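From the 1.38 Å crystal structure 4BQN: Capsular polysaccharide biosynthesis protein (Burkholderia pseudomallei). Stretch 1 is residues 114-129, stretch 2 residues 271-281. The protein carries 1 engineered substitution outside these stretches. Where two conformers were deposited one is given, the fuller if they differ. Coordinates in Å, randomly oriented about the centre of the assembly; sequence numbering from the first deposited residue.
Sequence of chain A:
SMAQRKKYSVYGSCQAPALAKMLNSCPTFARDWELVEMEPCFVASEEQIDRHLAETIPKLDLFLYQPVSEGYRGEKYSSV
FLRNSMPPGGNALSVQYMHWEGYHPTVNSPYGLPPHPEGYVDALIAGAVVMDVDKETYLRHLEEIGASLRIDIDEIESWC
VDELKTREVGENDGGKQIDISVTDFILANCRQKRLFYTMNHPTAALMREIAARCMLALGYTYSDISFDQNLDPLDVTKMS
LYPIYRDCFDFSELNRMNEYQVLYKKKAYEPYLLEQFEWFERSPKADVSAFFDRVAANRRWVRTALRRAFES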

# COMPACT_ATOMS: atom_id res chain seq x y z
N PRO A 114 13.87 14.26 1.99
CA PRO A 114 14.22 13.39 3.11
C PRO A 114 13.06 12.47 3.46
O PRO A 114 11.89 12.85 3.30
CB PRO A 114 14.46 14.36 4.26
CG PRO A 114 14.79 15.66 3.61
CD PRO A 114 14.00 15.69 2.34
N PRO A 115 13.36 11.26 3.95
CA PRO A 115 12.28 10.39 4.41
C PRO A 115 11.48 11.09 5.50
O PRO A 115 12.05 11.78 6.35
CB PRO A 115 13.02 9.17 4.97
CG PRO A 115 14.36 9.20 4.32
CD PRO A 115 14.69 10.65 4.15
N HIS A 116 10.17 10.92 5.47
CA HIS A 116 9.32 11.51 6.49
C HIS A 116 9.15 10.47 7.59
O HIS A 116 8.92 9.29 7.29
CB HIS A 116 7.97 11.91 5.90
CG HIS A 116 7.13 12.73 6.83
ND1 HIS A 116 6.50 12.19 7.93
CD2 HIS A 116 6.87 14.06 6.84
CE1 HIS A 116 5.87 13.16 8.58
NE2 HIS A 116 6.09 14.30 7.94
N PRO A 117 9.24 10.89 8.87
CA PRO A 117 9.18 9.88 9.95
C PRO A 117 7.89 9.06 9.95
O PRO A 117 7.86 7.96 10.47
CB PRO A 117 9.31 10.71 11.24
CG PRO A 117 9.25 12.14 10.84
CD PRO A 117 9.56 12.23 9.38
N GLU A 118 6.84 9.60 9.35
CA GLU A 118 5.58 8.90 9.28
C GLU A 118 5.37 8.14 7.97
O GLU A 118 4.40 7.39 7.85
CB GLU A 118 4.44 9.89 9.57
CG GLU A 118 4.55 10.50 10.97
CD GLU A 118 3.75 11.76 11.16
OE1 GLU A 118 3.19 12.29 10.17
OE2 GLU A 118 3.70 12.23 12.32
N GLY A 119 6.27 8.33 7.01
CA GLY A 119 6.26 7.58 5.75
C GLY A 119 5.39 8.15 4.63
O GLY A 119 5.41 7.65 3.50
N TYR A 120 4.58 9.17 4.93
CA TYR A 120 3.64 9.75 3.97
C TYR A 120 3.63 11.25 4.11
O TYR A 120 3.88 11.78 5.21
CB TYR A 120 2.21 9.22 4.20
CG TYR A 120 2.14 7.73 4.20
CD1 TYR A 120 2.00 7.02 3.02
CD2 TYR A 120 2.28 7.01 5.39
CE1 TYR A 120 1.97 5.63 3.02
CE2 TYR A 120 2.26 5.63 5.40
CZ TYR A 120 2.11 4.95 4.22
OH TYR A 120 2.07 3.58 4.25
N VAL A 121 3.37 11.92 3.00
CA VAL A 121 3.21 13.36 2.98
C VAL A 121 2.05 13.75 2.08
O VAL A 121 1.58 12.95 1.26
CB VAL A 121 4.49 14.08 2.47
CG1 VAL A 121 5.67 13.83 3.41
CG2 VAL A 121 4.84 13.65 1.05
N ASP A 122 1.56 14.96 2.25
CA ASP A 122 0.48 15.45 1.41
C ASP A 122 1.09 16.18 0.22
O ASP A 122 1.64 17.28 0.35
CB ASP A 122 -0.50 16.32 2.21
CG ASP A 122 -1.76 16.61 1.45
OD1 ASP A 122 -1.66 17.22 0.37
OD2 ASP A 122 -2.85 16.17 1.91
N ALA A 123 1.06 15.52 -0.94
CA ALA A 123 1.61 16.06 -2.16
C ALA A 123 0.86 17.29 -2.67
O ALA A 123 1.46 18.12 -3.34
CB ALA A 123 1.66 15.00 -3.24
N LEU A 124 -0.43 17.42 -2.37
CA LEU A 124 -1.11 18.64 -2.79
C LEU A 124 -0.54 19.84 -2.03
O LEU A 124 -0.39 20.90 -2.60
CB LEU A 124 -2.63 18.53 -2.62
CG LEU A 124 -3.40 19.66 -3.30
CD1 LEU A 124 -3.18 19.67 -4.81
CD2 LEU A 124 -4.88 19.53 -2.99
N ILE A 125 -0.23 19.65 -0.75
CA ILE A 125 0.47 20.68 0.03
C ILE A 125 1.80 21.04 -0.62
O ILE A 125 2.14 22.21 -0.71
CB ILE A 125 0.58 20.29 1.51
CG1 ILE A 125 -0.80 20.43 2.13
CG2 ILE A 125 1.60 21.16 2.25
CD1 ILE A 125 -0.90 20.09 3.60
N ALA A 126 2.56 20.04 -1.08
CA ALA A 126 3.79 20.34 -1.82
C ALA A 126 3.54 21.28 -3.00
O ALA A 126 4.27 22.25 -3.20
CB ALA A 126 4.50 19.07 -2.27
N GLY A 127 2.48 21.01 -3.77
CA GLY A 127 2.11 21.90 -4.88
C GLY A 127 1.74 23.30 -4.43
O GLY A 127 2.11 24.28 -5.06
N ALA A 128 1.01 23.39 -3.32
CA ALA A 128 0.66 24.68 -2.73
C ALA A 128 1.91 25.46 -2.30
O ALA A 128 1.99 26.67 -2.54
CB ALA A 128 -0.29 24.48 -1.57
N VAL A 129 2.87 24.78 -1.68
CA VAL A 129 4.13 25.41 -1.27
C VAL A 129 4.85 25.99 -2.49
O VAL A 129 5.33 27.13 -2.47
CB VAL A 129 5.03 24.40 -0.52
CG1 VAL A 129 6.46 24.92 -0.36
CG2 VAL A 129 4.44 24.09 0.84
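Stretch 2, residues 271-281: PYLLEQFEWFE

A helix can pack against a chain that changes its own conformation by changing its mode of contact along the way, and the pairing of residues 114-129 with residues 271-281 in this capsular polysaccharide biosynthesis protein is a compact example. Residues 271-281 are helical, continuing a helix that begins earlier in the chain. Stretch 1 approaches as loop, makes a turn and a short strand at 121-122, and then enters a helix at Ala123. The two helices run with their N-to-C directions 56° apart, a signed crossing angle of -56°, and their axes come within 9.5 Å. Together the stretches bury 837 Å².

In the loop, the dominant partner is Trp279, whose chi1 is t and whose CA-to-CB bond points toward stretch 1. The carbonyl oxygen of Pro114 lies at the indole edge, with Pro114 O 3.1 Å from Trp279 CZ2. Pro115 contributes mainly its carbonyl: a water donates to Pro115 O and accepts from Trp279 NE1, so the indole nitrogen is satisfied without a direct bond to the loop. His116 then turns its ring edge to the indole face, His116 CD2 standing 3.5 Å from Trp279 NE1 with the planes at 51°. The imidazole is also tied to its own turn, since Glu118 N donates to His116 ND1 at 3.0 Å. This type I turn, from His116 to Gly119, closes with Gly119 N donating to His116 O at 2.8 Å; the positive phi of Gly119 is one that glycine adopts readily.

Glu118 OE1 lies at the edge of the Tyr272 ring, 3.7 Å from Tyr272 CE1, and a water adds to this contact. It donates to both Glu118 OE1 and Tyr120 O and accepts from Tyr272 OH, joining three groups that do not bond to one another across the gap. Val121 packs directly on two rings: Val121 CG1 lies over the six-membered ring of Trp279, 3.9 Å from Trp279 CZ3, while Val121 CB is 3.7 Å from Phe280 CZ.

At Asp122 the strand gives way to helix, and here the single direct hydrogen bond between the stretches forms. Asp122 N donates to Gln276 OE1 at 2.8 Å, so a helix side chain serves a backbone amide of the incoming strand. The Asp122 side chain faces a different task, capping the new helix by accepting from Ile125 N at Asp122 OD1, 3.0 Å away.

From there the contact becomes helix on helix. Ala123 and Leu124 point away, and Ile125 is the knob, seated among Leu273, Gln276, Phe277 and Phe280. Its CG2 lies over the Phe277 face, with Ile125 CG2 3.6 Å from Phe277 CD2, and Ile125 CD1 reaches to 3.7 Å from Leu273 CD2. The small side chain of Ala126 rests over the face of Phe280, Ala126 CB to Phe280 CE1 being 3.7 Å. Gly127 makes no contact. Ala128 CB touches Phe277 CZ at 4.0 Å, and Val129 completes the series, with Val129 CG2 3.6 Å from Phe277 CD1.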

# COMPACT_ATOMS: atom_id res chain seq x y z
N PRO A 271 -3.53 20.77 12.84
CA PRO A 271 -2.09 20.75 13.08
C PRO A 271 -1.35 19.77 12.17
O PRO A 271 -0.22 20.05 11.80
CB PRO A 271 -1.97 20.30 14.55
CG PRO A 271 -3.30 19.77 14.93
CD PRO A 271 -4.29 20.50 14.08
N TYR A 272 -1.97 18.65 11.81
CA TYR A 272 -1.33 17.72 10.89
C TYR A 272 -0.97 18.43 9.57
O TYR A 272 0.17 18.36 9.08
CB TYR A 272 -2.22 16.49 10.62
CG TYR A 272 -1.57 15.57 9.60
CD1 TYR A 272 -0.65 14.61 9.98
CD2 TYR A 272 -1.84 15.73 8.23
CE1 TYR A 272 -0.02 13.80 9.04
CE2 TYR A 272 -1.22 14.93 7.28
CZ TYR A 272 -0.31 13.96 7.69
OH TYR A 272 0.30 13.19 6.74
N LEU A 273 -1.95 19.11 9.00
CA LEU A 273 -1.75 19.75 7.70
C LEU A 273 -0.81 20.96 7.80
O LEU A 273 0.02 21.18 6.93
CB LEU A 273 -3.09 20.13 7.07
CG LEU A 273 -3.98 18.93 6.68
CD1 LEU A 273 -5.37 19.42 6.32
CD2 LEU A 273 -3.36 18.12 5.54
N LEU A 274 -0.93 21.74 8.87
CA LEU A 274 0.02 22.82 9.10
C LEU A 274 1.45 22.30 9.21
O LEU A 274 2.38 22.90 8.66
CB LEU A 274 -0.38 23.61 10.34
CG LEU A 274 -1.67 24.44 10.25
CD1 LEU A 274 -2.06 25.00 11.60
CD2 LEU A 274 -1.59 25.55 9.21
N GLU A 275 1.63 21.18 9.90
CA GLU A 275 2.96 20.56 10.04
C GLU A 275 3.51 20.06 8.70
O GLU A 275 4.71 20.06 8.47
CB GLU A 275 2.94 19.45 11.09
CG GLU A 275 2.81 19.96 12.52
CD GLU A 275 2.77 18.86 13.57
OE1 GLU A 275 3.14 17.71 13.26
OE2 GLU A 275 2.36 19.16 14.72
N GLN A 276 2.62 19.62 7.81
CA GLN A 276 3.05 19.26 6.45
C GLN A 276 3.67 20.46 5.74
O GLN A 276 4.73 20.35 5.11
CB GLN A 276 1.88 18.68 5.63
CG GLN A 276 1.42 17.31 6.11
CD GLN A 276 2.39 16.22 5.71
OE1 GLN A 276 2.75 16.09 4.55
NE2 GLN A 276 2.83 15.43 6.69
N PHE A 277 3.01 21.61 5.84
CA PHE A 277 3.60 22.84 5.27
C PHE A 277 4.98 23.10 5.86
O PHE A 277 5.93 23.37 5.12
CB PHE A 277 2.69 24.05 5.49
CG PHE A 277 1.65 24.23 4.41
CD1 PHE A 277 1.94 24.98 3.27
CD2 PHE A 277 0.40 23.63 4.52
CE1 PHE A 277 1.01 25.14 2.26
CE2 PHE A 277 -0.54 23.80 3.52
CZ PHE A 277 -0.23 24.54 2.38
N GLU A 278 5.10 23.00 7.18
CA GLU A 278 6.36 23.27 7.85
C GLU A 278 7.44 22.29 7.39
O GLU A 278 8.59 22.68 7.18
CB GLU A 278 6.16 23.23 9.36
CG GLU A 278 5.30 24.40 9.83
CD GLU A 278 4.61 24.22 11.17
OE1 GLU A 278 4.81 23.19 11.84
OE2 GLU A 278 3.86 25.14 11.56
N TRP A 279 7.06 21.03 7.18
CA TRP A 279 7.99 20.01 6.73
C TRP A 279 8.51 20.34 5.32
O TRP A 279 9.72 20.36 5.10
CB TRP A 279 7.33 18.63 6.78
CG TRP A 279 8.30 17.51 6.56
CD1 TRP A 279 9.06 16.88 7.51
CD2 TRP A 279 8.63 16.89 5.31
NE1 TRP A 279 9.84 15.91 6.93
CE2 TRP A 279 9.59 15.88 5.58
CE3 TRP A 279 8.20 17.07 3.98
CZ2 TRP A 279 10.14 15.08 4.58
CZ3 TRP A 279 8.75 16.26 2.98
CH2 TRP A 279 9.72 15.29 3.29
N PHE A 280 7.61 20.63 4.38
CA PHE A 280 8.05 20.97 3.03
C PHE A 280 8.89 22.25 2.98
O PHE A 280 9.81 22.34 2.16
CB PHE A 280 6.87 21.09 2.08
CG PHE A 280 6.27 19.76 1.68
CD1 PHE A 280 6.98 18.87 0.88
CD2 PHE A 280 4.98 19.42 2.09
CE1 PHE A 280 6.43 17.66 0.50
CE2 PHE A 280 4.42 18.22 1.71
CZ PHE A 280 5.14 17.33 0.91
N GLU A 281 8.55 23.23 3.83
CA GLU A 281 9.27 24.50 3.82
C GLU A 281 10.73 24.34 4.29
O GLU A 281 11.56 25.20 4.01
CB GLU A 281 8.46 25.58 4.57
CG GLU A 281 7.23 26.08 3.79
CD GLU A 281 6.14 26.72 4.65
OE1 GLU A 281 6.41 27.07 5.82
OE2 GLU A 281 4.99 26.89 4.14
O HOH W 1 12.11 14.23 7.61
O HOH W 2 5.09 16.71 9.06
O HOH W 3 2.38 11.81 7.54